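Local coordinates for geobacter metallireducens SMUG1 (Geobacter metallireducens, PDB 5H9I), which belongs to the uracil DNA glycosylase superfamily, as a bacterial SMUG1 protein with a parallel beta sheet flanked by helices, and holds xanthine in a pocket in this structure, at residues P33-Y44 with P62-P73. Numbering follows the deposited sequence.
Sequences PLLYAREPHVAY and PGPWGMAQTGVP. With XAN (xanthine), chain B.
Two side-chain donors, Tyr36 and His41, reach from residues 33-44 to backbone carbonyls of 62-73, an example of a short helical turn, 67-70, held by side chains, one bond within the turn and one just past its end. Tyr36 OH donates to Ala68 O at 2.7 Å, in the carbonyl plane and on a lone pair; its ring, turned back by a chi1 of 68°, lies with one face over Pro33 CA. His41 ND1 gives its N-H to Gly71 O, also 2.7 Å away, nearly head-on to the carbonyl and within the ring plane. Ser11 holds NE2 at the other side of this imidazole, so hydrogen bonds at both nitrogens probably fix the ring's rotation.

Apolar packing fills the space around these bonds. Leu34 CD2 lies over one face of the imidazole, offset toward its rim, and the extended Met67 chain brings CE to 4.3 Å from Leu34 CD2. Gly71, with no side chain in the way, lets the backbones close to 4.6 Å between His41 CA and Gly71 CA. Val72 CG1 makes a CH-pi contact over the Tyr44 ring, 4.1 Å from its centroid, while Pro73 CD approaches Tyr44 CE2 at 3.4 Å.

Pro73 also lines the xanthine pocket. Helix 38-48 thus backs the pocket loop, with Tyr44 OH bonded to Val137 O on strand 135-139 and Val72 packed against helix 77-84.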
loop_
_atom_site.group_PDB
_atom_site.type_symbol
_atom_site.label_atom_id
_atom_site.label_comp_id
_atom_site.label_asym_id
_atom_site.label_seq_id
_atom_site.Cartn_x
_atom_site.Cartn_y
_atom_site.Cartn_z
ATOM N N PRO A 33 7.771 -7.610 -1.073
ATOM C CA PRO A 33 7.976 -7.029 -2.389
ATOM C C PRO A 33 9.015 -5.867 -2.321
ATOM O O PRO A 33 9.529 -5.482 -3.375
ATOM C CB PRO A 33 6.594 -6.608 -2.884
ATOM C CG PRO A 33 5.767 -6.836 -1.740
ATOM C CD PRO A 33 6.341 -7.644 -0.690
ATOM N N LEU A 34 9.266 -5.324 -1.127
ATOM C CA LEU A 34 10.300 -4.293 -1.024
ATOM C C LEU A 34 11.608 -4.855 -1.374
ATOM O O LEU A 34 12.523 -4.101 -1.789
ATOM C CB LEU A 34 10.368 -3.682 0.389
ATOM C CG LEU A 34 9.133 -3.094 0.946
ATOM C CD1 LEU A 34 9.318 -2.388 2.282
ATOM C CD2 LEU A 34 8.450 -2.123 -0.043
ATOM N N LEU A 35 11.772 -6.170 -1.256
ATOM C CA LEU A 35 13.020 -6.842 -1.597
ATOM C C LEU A 35 13.010 -7.446 -2.978
ATOM O O LEU A 35 13.968 -7.288 -3.732
ATOM C CB LEU A 35 13.317 -7.891 -0.539
ATOM C CG LEU A 35 13.367 -7.469 0.897
ATOM C CD1 LEU A 35 13.653 -8.628 1.874
ATOM C CD2 LEU A 35 14.434 -6.446 1.075
ATOM N N TYR A 36 11.963 -8.152 -3.352
ATOM C CA TYR A 36 11.946 -8.822 -4.636
ATOM C C TYR A 36 11.412 -8.033 -5.824
ATOM O O TYR A 36 11.584 -8.404 -6.922
ATOM C CB TYR A 36 11.244 -10.194 -4.515
ATOM C CG TYR A 36 9.771 -10.186 -4.242
ATOM C CD1 TYR A 36 8.888 -9.882 -5.238
ATOM C CD2 TYR A 36 9.278 -10.535 -3.030
ATOM C CE1 TYR A 36 7.548 -9.906 -5.012
ATOM C CE2 TYR A 36 7.935 -10.581 -2.800
ATOM C CZ TYR A 36 7.074 -10.244 -3.788
ATOM O OH TYR A 36 5.756 -10.300 -3.565
ATOM N N ALA A 37 10.786 -6.903 -5.527
ATOM C CA ALA A 37 10.293 -6.005 -6.566
ATOM C C ALA A 37 10.789 -4.592 -6.281
ATOM O O ALA A 37 10.091 -3.651 -6.413
ATOM C CB ALA A 37 8.776 -6.024 -6.634
ATOM N N ARG A 38 12.048 -4.523 -5.918
ATOM C CA ARG A 38 12.639 -3.281 -5.488
ATOM C C ARG A 38 12.751 -2.233 -6.599
ATOM O O ARG A 38 12.464 -1.133 -6.380
ATOM C CB ARG A 38 13.987 -3.534 -4.793
ATOM C CG ARG A 38 14.578 -2.233 -4.240
ATOM C CD ARG A 38 15.652 -2.329 -3.161
ATOM N NE ARG A 38 15.965 -1.010 -2.578
ATOM C CZ ARG A 38 16.683 -0.087 -3.194
ATOM N NH1 ARG A 38 17.167 -0.340 -4.385
ATOM N NH2 ARG A 38 16.922 1.090 -2.634
ATOM N N GLU A 39 13.124 -2.654 -7.787
ATOM C CA GLU A 39 13.324 -1.720 -8.884
ATOM C C GLU A 39 12.009 -1.051 -9.237
ATOM O O GLU A 39 11.925 0.176 -9.280
ATOM C CB GLU A 39 14.091 -2.286 -10.112
ATOM C CG GLU A 39 15.503 -2.549 -9.679
ATOM C CD GLU A 39 16.404 -3.030 -10.786
ATOM O OE1 GLU A 39 15.858 -3.457 -11.793
ATOM O OE2 GLU A 39 17.619 -2.836 -10.538
ATOM N N PRO A 40 10.930 -1.824 -9.432
ATOM C CA PRO A 40 9.670 -1.111 -9.767
ATOM C C PRO A 40 9.116 -0.313 -8.553
ATOM O O PRO A 40 8.540 0.775 -8.738
ATOM C CB PRO A 40 8.728 -2.185 -10.227
ATOM C CG PRO A 40 9.404 -3.466 -9.811
ATOM C CD PRO A 40 10.855 -3.264 -9.755
ATOM N N HIS A 41 9.334 -0.820 -7.350
ATOM C CA HIS A 41 8.876 -0.061 -6.165
ATOM C C HIS A 41 9.608 1.281 -6.055
ATOM O O HIS A 41 8.969 2.304 -5.859
ATOM C CB HIS A 41 9.130 -0.891 -4.944
ATOM C CG HIS A 41 8.679 -0.231 -3.676
ATOM N ND1 HIS A 41 7.326 -0.043 -3.369
ATOM C CD2 HIS A 41 9.356 0.379 -2.686
ATOM C CE1 HIS A 41 7.243 0.604 -2.223
ATOM N NE2 HIS A 41 8.453 0.879 -1.791
ATOM N N VAL A 42 10.936 1.259 -6.172
ATOM C CA VAL A 42 11.672 2.512 -6.121
ATOM C C VAL A 42 11.353 3.426 -7.292
ATOM O O VAL A 42 11.388 4.645 -7.139
ATOM C CB VAL A 42 13.190 2.180 -5.952
ATOM C CG1 VAL A 42 14.013 3.447 -6.077
ATOM C CG2 VAL A 42 13.437 1.515 -4.595
ATOM N N ALA A 43 11.101 2.875 -8.492
ATOM C CA ALA A 43 10.584 3.670 -9.559
ATOM C C ALA A 43 9.320 4.468 -9.168
ATOM O O ALA A 43 9.205 5.642 -9.427
ATOM C CB ALA A 43 10.348 2.836 -10.840
ATOM N N TYR A 44 8.407 3.748 -8.542
ATOM C CA TYR A 44 7.146 4.403 -8.158
ATOM C C TYR A 44 7.445 5.463 -7.081
ATOM O O TYR A 44 6.978 6.608 -7.195
ATOM C CB TYR A 44 6.218 3.317 -7.562
ATOM C CG TYR A 44 4.979 3.843 -6.861
ATOM C CD1 TYR A 44 3.986 4.470 -7.591
ATOM C CD2 TYR A 44 4.856 3.717 -5.485
ATOM C CE1 TYR A 44 2.824 4.969 -6.983
ATOM C CE2 TYR A 44 3.689 4.245 -4.872
ATOM C CZ TYR A 44 2.722 4.865 -5.644
ATOM O OH TYR A 44 1.625 5.425 -5.009
ATOM N N PRO A 62 -0.338 -5.704 0.723
ATOM C CA PRO A 62 -0.525 -6.089 -0.678
ATOM C C PRO A 62 -1.568 -7.132 -0.960
ATOM O O PRO A 62 -1.821 -8.015 -0.096
ATOM C CB PRO A 62 0.817 -6.715 -1.016
ATOM C CG PRO A 62 1.842 -5.954 -0.157
ATOM C CD PRO A 62 1.074 -5.808 1.146
ATOM N N GLY A 63 -2.224 -7.032 -2.108
ATOM C CA GLY A 63 -2.986 -8.174 -2.606
ATOM C C GLY A 63 -2.018 -8.989 -3.401
ATOM O O GLY A 63 -1.014 -8.545 -3.996
ATOM N N PRO A 64 -2.298 -10.297 -3.414
ATOM C CA PRO A 64 -1.428 -11.208 -4.171
ATOM C C PRO A 64 -1.212 -10.918 -5.621
ATOM O O PRO A 64 -0.158 -11.304 -6.191
ATOM C CB PRO A 64 -2.176 -12.587 -3.986
ATOM C CG PRO A 64 -3.584 -12.144 -3.776
ATOM C CD PRO A 64 -3.458 -10.967 -2.848
ATOM N N TRP A 65 -2.159 -10.265 -6.318
ATOM C CA TRP A 65 -2.076 -10.056 -7.729
ATOM C C TRP A 65 -1.763 -8.610 -8.136
ATOM O O TRP A 65 -1.619 -8.323 -9.306
ATOM C CB TRP A 65 -3.375 -10.512 -8.486
ATOM C CG TRP A 65 -3.986 -11.799 -7.974
ATOM C CD1 TRP A 65 -5.265 -11.984 -7.502
ATOM C CD2 TRP A 65 -3.310 -13.032 -7.790
ATOM N NE1 TRP A 65 -5.410 -13.265 -7.038
ATOM C CE2 TRP A 65 -4.238 -13.938 -7.255
ATOM C CE3 TRP A 65 -2.054 -13.459 -8.118
ATOM C CZ2 TRP A 65 -3.926 -15.243 -6.969
ATOM C CZ3 TRP A 65 -1.719 -14.801 -7.797
ATOM C CH2 TRP A 65 -2.694 -15.640 -7.244
ATOM N N GLY A 66 -1.504 -7.819 -7.078
ATOM C CA GLY A 66 -1.243 -6.392 -7.293
ATOM C C GLY A 66 0.152 -6.035 -6.837
ATOM O O GLY A 66 1.118 -6.375 -7.508
ATOM N N MET A 67 0.233 -5.450 -5.644
ATOM C CA MET A 67 1.570 -5.009 -5.135
ATOM C C MET A 67 2.539 -6.245 -4.985
ATOM O O MET A 67 3.724 -6.100 -5.138
ATOM C CB MET A 67 1.471 -4.246 -3.819
ATOM C CG MET A 67 2.803 -3.869 -3.352
ATOM S SD MET A 67 2.740 -2.581 -2.098
ATOM C CE MET A 67 4.450 -2.420 -1.594
ATOM N N ALA A 68 1.957 -7.432 -4.684
ATOM C CA ALA A 68 2.874 -8.634 -4.520
ATOM C C ALA A 68 3.494 -8.955 -5.821
ATOM O O ALA A 68 4.470 -9.765 -5.824
ATOM C CB ALA A 68 2.108 -9.780 -3.953
ATOM N N GLN A 69 2.979 -8.516 -6.973
ATOM C CA GLN A 69 3.482 -8.734 -8.300
ATOM C C GLN A 69 4.319 -7.588 -8.819
ATOM O O GLN A 69 5.325 -7.777 -9.537
ATOM C CB GLN A 69 2.411 -9.068 -9.327
ATOM C CG GLN A 69 1.466 -10.176 -8.928
ATOM C CD GLN A 69 2.100 -11.590 -8.979
ATOM O OE1 GLN A 69 2.948 -11.801 -9.838
ATOM N NE2 GLN A 69 1.747 -12.426 -8.105
ATOM N N THR A 70 3.890 -6.333 -8.542
ATOM C CA THR A 70 4.464 -5.189 -9.237
ATOM C C THR A 70 5.292 -4.332 -8.324
ATOM O O THR A 70 5.986 -3.394 -8.816
ATOM C CB THR A 70 3.283 -4.336 -9.822
ATOM O OG1 THR A 70 2.509 -3.822 -8.761
ATOM C CG2 THR A 70 2.517 -5.038 -10.880
ATOM N N GLY A 71 5.170 -4.422 -7.001
ATOM C CA GLY A 71 5.840 -3.515 -6.059
ATOM C C GLY A 71 5.118 -2.188 -5.862
ATOM O O GLY A 71 5.651 -1.403 -5.064
ATOM N N VAL A 72 3.971 -1.998 -6.482
ATOM C CA VAL A 72 3.258 -0.764 -6.382
ATOM C C VAL A 72 2.010 -0.907 -5.612
ATOM O O VAL A 72 1.300 -1.905 -5.854
ATOM C CB VAL A 72 2.962 -0.251 -7.755
ATOM C CG1 VAL A 72 2.089 1.006 -7.719
ATOM C CG2 VAL A 72 4.250 0.025 -8.544
ATOM N N PRO A 73 1.692 -0.090 -4.595
ATOM C CA PRO A 73 0.410 -0.228 -3.860
ATOM C C PRO A 73 -0.799 -0.256 -4.799
ATOM O O PRO A 73 -0.878 0.468 -5.781
ATOM C CB PRO A 73 0.335 1.021 -2.946
ATOM C CG PRO A 73 1.744 1.537 -2.953
ATOM C CD PRO A 73 2.444 1.110 -4.205
HETATM N N9 XAN B . -5.408 -4.534 -2.836
HETATM C C4 XAN B . -4.507 -3.845 -2.193
HETATM N N3 XAN B . -3.300 -3.372 -2.489
HETATM C C2 XAN B . -2.652 -2.724 -1.628
HETATM O O2 XAN B . -1.540 -2.354 -1.904
HETATM N N1 XAN B . -3.146 -2.411 -0.421
HETATM C C6 XAN B . -4.321 -2.785 -0.015
HETATM O O6 XAN B . -4.765 -2.555 1.115
HETATM C C5 XAN B . -5.062 -3.576 -0.895
HETATM N N7 XAN B . -6.262 -4.133 -0.828
HETATM C C8 XAN B . -6.473 -4.707 -2.002
#